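Local structure of uncharacterized protein Tfu_2867 (Thermobifida fusca, 2QE6) at residues A[184-187]-A[188-192]; A[69-73]-A[74-78]. The protein binds S-adenosylmethionine and is probably a methyltransferase that uses it as methyl donor, although its substrate is not known. The protein carries 1 engineered substitution. All coordinates share one frame; numbering follows the deposited sequence.

Contacts 1 and 2 are both turns at the end of a helix, and both are partly buried, with one side against the central sheet and the other toward the surface. Contact 1 leads helix 175-185 into strand 191-197; contact 2 unwinds helix 54-75 ahead of strand 80-84. They meet at Tyr-191, whose CG lies 3.4 Å from Leu-72 CD2 and whose OH lies 3.5 Å from Ala-76 CB. Their chemistry differs. In contact 1 a single carbonyl gathers the bonds of a tight proline-glycine turn, aided by a serine hydroxyl, whereas contact 2 spreads its bonds over successive carbonyls of a widening helix and sets a glutamate at the edge of a phenylalanine ring.

Contact 1. Residues A[184-187]-A[188-192]; sequences DALA and PGSYL
Leu-186, just past the end of its helix, lays its side chain alongside Ser-190, with Leu-186 CB 3.5 Å from Ser-190 CB. Its two methyls divide the work: CD1 reaches Tyr-191 O at 3.7 Å, while CD2 lies near the serine hydroxyl. The leucine side chain also touches Ile-161 and Phe-234, so an alanine here, keeping only CB, would probably open a gap beside them and leave the Ser-190 methylene less closely packed. Ala-187 opens a type II beta turn that ends at Ser-190, and the turn closes the beta-alpha-beta unit of strand 160-163, helix 175-185 and strand 191-197, part of the Rossmann-like methyltransferase fold. Proline and glycine suit its two corners: the Pro-188 ring fixes phi at the first, where its CD packs 3.6 Å from Ala-187 CB, and the second has a positive phi at which a side chain on Gly-189 would be jammed against the preceding carbonyl. Ala-187 O receives a weak hydrogen bond from Ser-190 N at 3.1 Å and a shorter one from Ser-190 OG at 2.7 Å. With OG beside its own backbone N (chi1 -73°), the hydroxyl turns back to this carbonyl, tilted 22° from its plane. The same buried OG is hydrogen-bonded to Ala-159 N and accepts from a water 3.1 Å away, which in turn accepts from Ala-187 N.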
loop_
_atom_site.group_PDB
_atom_site.type_symbol
_atom_site.label_atom_id
_atom_site.label_comp_id
_atom_site.label_asym_id
_atom_site.label_seq_id
_atom_site.Cartn_x
_atom_site.Cartn_y
_atom_site.Cartn_z
ATOM N N ASP A 184 -7.903 15.362 4.237
ATOM C CA ASP A 184 -8.983 16.289 4.531
ATOM C C ASP A 184 -10.258 15.555 4.918
ATOM O O ASP A 184 -10.991 16.066 5.736
ATOM C CB ASP A 184 -9.270 17.238 3.358
ATOM C CG ASP A 184 -8.190 18.287 3.164
ATOM O OD1 ASP A 184 -7.323 18.442 4.047
ATOM O OD2 ASP A 184 -8.200 18.943 2.092
ATOM N N ALA A 185 -10.514 14.376 4.352
ATOM C CA ALA A 185 -11.694 13.558 4.729
ATOM C C ALA A 185 -11.726 13.066 6.167
ATOM O O ALA A 185 -12.786 12.780 6.708
ATOM C CB ALA A 185 -11.868 12.350 3.787
ATOM N N LEU A 186 -10.562 12.937 6.775
ATOM C CA LEU A 186 -10.427 12.301 8.075
ATOM C C LEU A 186 -10.778 13.193 9.268
ATOM O O LEU A 186 -10.510 14.393 9.274
ATOM C CB LEU A 186 -8.997 11.772 8.230
ATOM C CG LEU A 186 -8.627 10.639 7.261
ATOM C CD1 LEU A 186 -7.073 10.448 7.262
ATOM C CD2 LEU A 186 -9.437 9.346 7.596
ATOM N N ALA A 187 -11.381 12.569 10.274
ATOM C CA ALA A 187 -11.598 13.179 11.560
ATOM C C ALA A 187 -10.313 13.267 12.360
ATOM O O ALA A 187 -9.396 12.446 12.167
ATOM C CB ALA A 187 -12.629 12.358 12.348
ATOM N N PRO A 188 -10.229 14.248 13.286
ATOM C CA PRO A 188 -9.108 14.267 14.191
ATOM C C PRO A 188 -8.968 12.933 14.896
ATOM O O PRO A 188 -9.968 12.302 15.229
ATOM C CB PRO A 188 -9.490 15.354 15.178
ATOM C CG PRO A 188 -10.305 16.302 14.361
ATOM C CD PRO A 188 -11.138 15.381 13.548
ATOM N N GLY A 189 -7.735 12.466 15.046
ATOM C CA GLY A 189 -7.497 11.185 15.715
ATOM C C GLY A 189 -7.332 10.070 14.717
ATOM O O GLY A 189 -7.085 8.939 15.096
ATOM N N SER A 190 -7.428 10.423 13.436
ATOM C CA SER A 190 -7.263 9.497 12.349
ATOM C C SER A 190 -5.786 9.374 12.003
ATOM O O SER A 190 -4.964 10.166 12.474
ATOM C CB SER A 190 -8.041 10.013 11.157
ATOM O OG SER A 190 -9.433 9.857 11.367
ATOM N N TYR A 191 -5.464 8.396 11.166
ATOM C CA TYR A 191 -4.096 8.196 10.712
ATOM C C TYR A 191 -4.015 8.064 9.203
ATOM O O TYR A 191 -4.978 7.646 8.562
ATOM C CB TYR A 191 -3.506 6.945 11.363
ATOM C CG TYR A 191 -3.375 7.031 12.872
ATOM C CD1 TYR A 191 -4.443 6.782 13.688
ATOM C CD2 TYR A 191 -2.158 7.374 13.468
ATOM C CE1 TYR A 191 -4.319 6.837 15.089
ATOM C CE2 TYR A 191 -2.013 7.434 14.846
ATOM C CZ TYR A 191 -3.105 7.156 15.652
ATOM O OH TYR A 191 -2.980 7.241 17.002
ATOM N N LEU A 192 -2.857 8.459 8.660
ATOM C CA LEU A 192 -2.431 8.166 7.296
ATOM C C LEU A 192 -1.172 7.296 7.361
ATOM O O LEU A 192 -0.192 7.681 8.006
ATOM C CB LEU A 192 -2.112 9.460 6.550
ATOM C CG LEU A 192 -1.703 9.372 5.073
ATOM C CD1 LEU A 192 -2.793 8.769 4.235
ATOM C CD2 LEU A 192 -1.304 10.792 4.585
HETATM O O HOH W 1 -12.215 9.814 10.079
#

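Contact 2. Residues A[69-73]-A[74-78]; sequences VRFLA and GEAGI
Ala-76 N gives an almost perfectly straight hydrogen bond to Phe-71 O, 2.9 Å long with 177° at the hydrogen, and Ile-78 N makes an equally short one, 2.9 Å, to Leu-72 O. A third bond, from Gly-74 N to Arg-70 O at 3.1 Å, is more bent, and its donor stands above the carbonyl plane. The steps along the chain therefore grow from four residues to five and then six: the helix opens through a pi-type turn and unwinds. A water enters the widened turn, donating to Arg-70 O at 2.6 Å and accepting from Glu-75 N, whose N-H is poorly aimed at Phe-71 O. This is the C-terminal end of helix 54-75, which in the Rossmann-like fold precedes strand 80-84. Glycine serves it twice. At Gly-74 a CB would crowd Arg-70 O, and Gly-77 takes up the positive phi with which the chain leaves the helix. Ala-73 CA adds a CA-H...O contact to Ile-78 O at 3.5 Å, while its small methyl fits against Val-101 and Phe-81. Outside, Phe-71, with CG anti to the backbone N (chi1 161°), places its ring beside the last turn. Ala-76 CB sits over one face toward the rim, 4.2 Å from Phe-71 CE2. Glu-75 OE2 lies at the ring edge, 3.9 Å from Phe-71 CE1, and the carboxylate plane is turned 77° from the ring; an acid here probably gains a little from the slightly positive C-H rim. Arg-248 joins both by a cation-pi contact with Phe-71 and a long, weak ion pair with Glu-75, while Arg-70 salt-bridges Asp-250. On the buried flank the branched, apolar Leu-72 and Ile-78 suit a place against the sheet, both packing on Ala-160.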
loop_
_atom_site.group_PDB
_atom_site.type_symbol
_atom_site.label_atom_id
_atom_site.label_comp_id
_atom_site.label_asym_id
_atom_site.label_seq_id
_atom_site.Cartn_x
_atom_site.Cartn_y
_atom_site.Cartn_z
ATOM N N VAL A 69 -0.439 -2.005 10.598
ATOM C CA VAL A 69 -1.848 -2.272 10.813
ATOM C C VAL A 69 -2.059 -2.760 12.244
ATOM O O VAL A 69 -3.028 -2.394 12.874
ATOM C CB VAL A 69 -2.409 -3.228 9.761
ATOM C CG1 VAL A 69 -3.787 -3.642 10.111
ATOM C CG2 VAL A 69 -2.362 -2.567 8.387
ATOM N N ARG A 70 -1.149 -3.589 12.752
ATOM C CA ARG A 70 -1.216 -4.056 14.136
ATOM C C ARG A 70 -1.122 -2.882 15.116
ATOM O O ARG A 70 -1.840 -2.843 16.108
ATOM C CB ARG A 70 -0.114 -5.081 14.425
ATOM C CG ARG A 70 -0.194 -5.689 15.820
ATOM C CD ARG A 70 0.918 -6.694 16.086
ATOM N NE ARG A 70 2.241 -6.072 16.010
ATOM C CZ ARG A 70 3.262 -6.508 15.277
ATOM N NH1 ARG A 70 3.152 -7.599 14.528
ATOM N NH2 ARG A 70 4.411 -5.842 15.305
ATOM N N PHE A 71 -0.242 -1.914 14.834
ATOM C CA PHE A 71 -0.153 -0.701 15.660
ATOM C C PHE A 71 -1.488 0.062 15.641
ATOM O O PHE A 71 -2.035 0.439 16.684
ATOM C CB PHE A 71 0.995 0.213 15.183
ATOM C CG PHE A 71 0.874 1.639 15.645
ATOM C CD1 PHE A 71 1.225 2.000 16.926
ATOM C CD2 PHE A 71 0.454 2.633 14.771
ATOM C CE1 PHE A 71 1.107 3.336 17.360
ATOM C CE2 PHE A 71 0.313 3.953 15.205
ATOM C CZ PHE A 71 0.647 4.300 16.489
ATOM N N LEU A 72 -2.026 0.249 14.452
ATOM C CA LEU A 72 -3.237 1.047 14.265
ATOM C C LEU A 72 -4.455 0.426 14.903
ATOM O O LEU A 72 -5.219 1.116 15.587
ATOM C CB LEU A 72 -3.492 1.255 12.776
ATOM C CG LEU A 72 -2.565 2.222 12.065
ATOM C CD1 LEU A 72 -2.720 2.089 10.560
ATOM C CD2 LEU A 72 -2.741 3.683 12.557
ATOM N N ALA A 73 -4.640 -0.883 14.691
ATOM C CA ALA A 73 -5.876 -1.571 15.120
ATOM C C ALA A 73 -5.863 -1.932 16.611
ATOM O O ALA A 73 -6.922 -2.100 17.239
ATOM C CB ALA A 73 -6.105 -2.819 14.246
ATOM N N GLY A 74 -4.664 -2.078 17.168
ATOM C CA GLY A 74 -4.485 -2.420 18.563
ATOM C C GLY A 74 -4.255 -1.186 19.401
ATOM O O GLY A 74 -5.185 -0.617 19.958
ATOM N N GLU A 75 -3.000 -0.777 19.456
ATOM C CA GLU A 75 -2.535 0.347 20.242
ATOM C C GLU A 75 -3.238 1.678 19.936
ATOM O O GLU A 75 -3.690 2.356 20.858
ATOM C CB GLU A 75 -1.032 0.484 20.021
ATOM C CG GLU A 75 -0.312 1.388 20.998
ATOM C CD GLU A 75 1.205 1.323 20.818
ATOM O OE1 GLU A 75 1.724 0.242 20.395
ATOM O OE2 GLU A 75 1.861 2.368 21.072
ATOM N N ALA A 76 -3.312 2.073 18.667
ATOM C CA ALA A 76 -4.007 3.312 18.290
ATOM C C ALA A 76 -5.541 3.208 18.368
ATOM O O ALA A 76 -6.247 4.218 18.301
ATOM C CB ALA A 76 -3.564 3.773 16.894
ATOM N N GLY A 77 -6.070 1.992 18.515
ATOM C CA GLY A 77 -7.501 1.796 18.703
ATOM C C GLY A 77 -8.402 2.076 17.506
ATOM O O GLY A 77 -9.588 2.355 17.698
ATOM N N ILE A 78 -7.869 1.971 16.280
ATOM C CA ILE A 78 -8.631 2.324 15.058
ATOM C C ILE A 78 -9.453 1.114 14.597
ATOM O O ILE A 78 -8.929 0.013 14.535
ATOM C CB ILE A 78 -7.717 2.765 13.928
ATOM C CG1 ILE A 78 -6.951 4.066 14.276
ATOM C CG2 ILE A 78 -8.495 2.883 12.596
ATOM C CD1 ILE A 78 -7.766 5.331 14.460
HETATM O O HOH W 2 -0.784 -2.500 18.511
#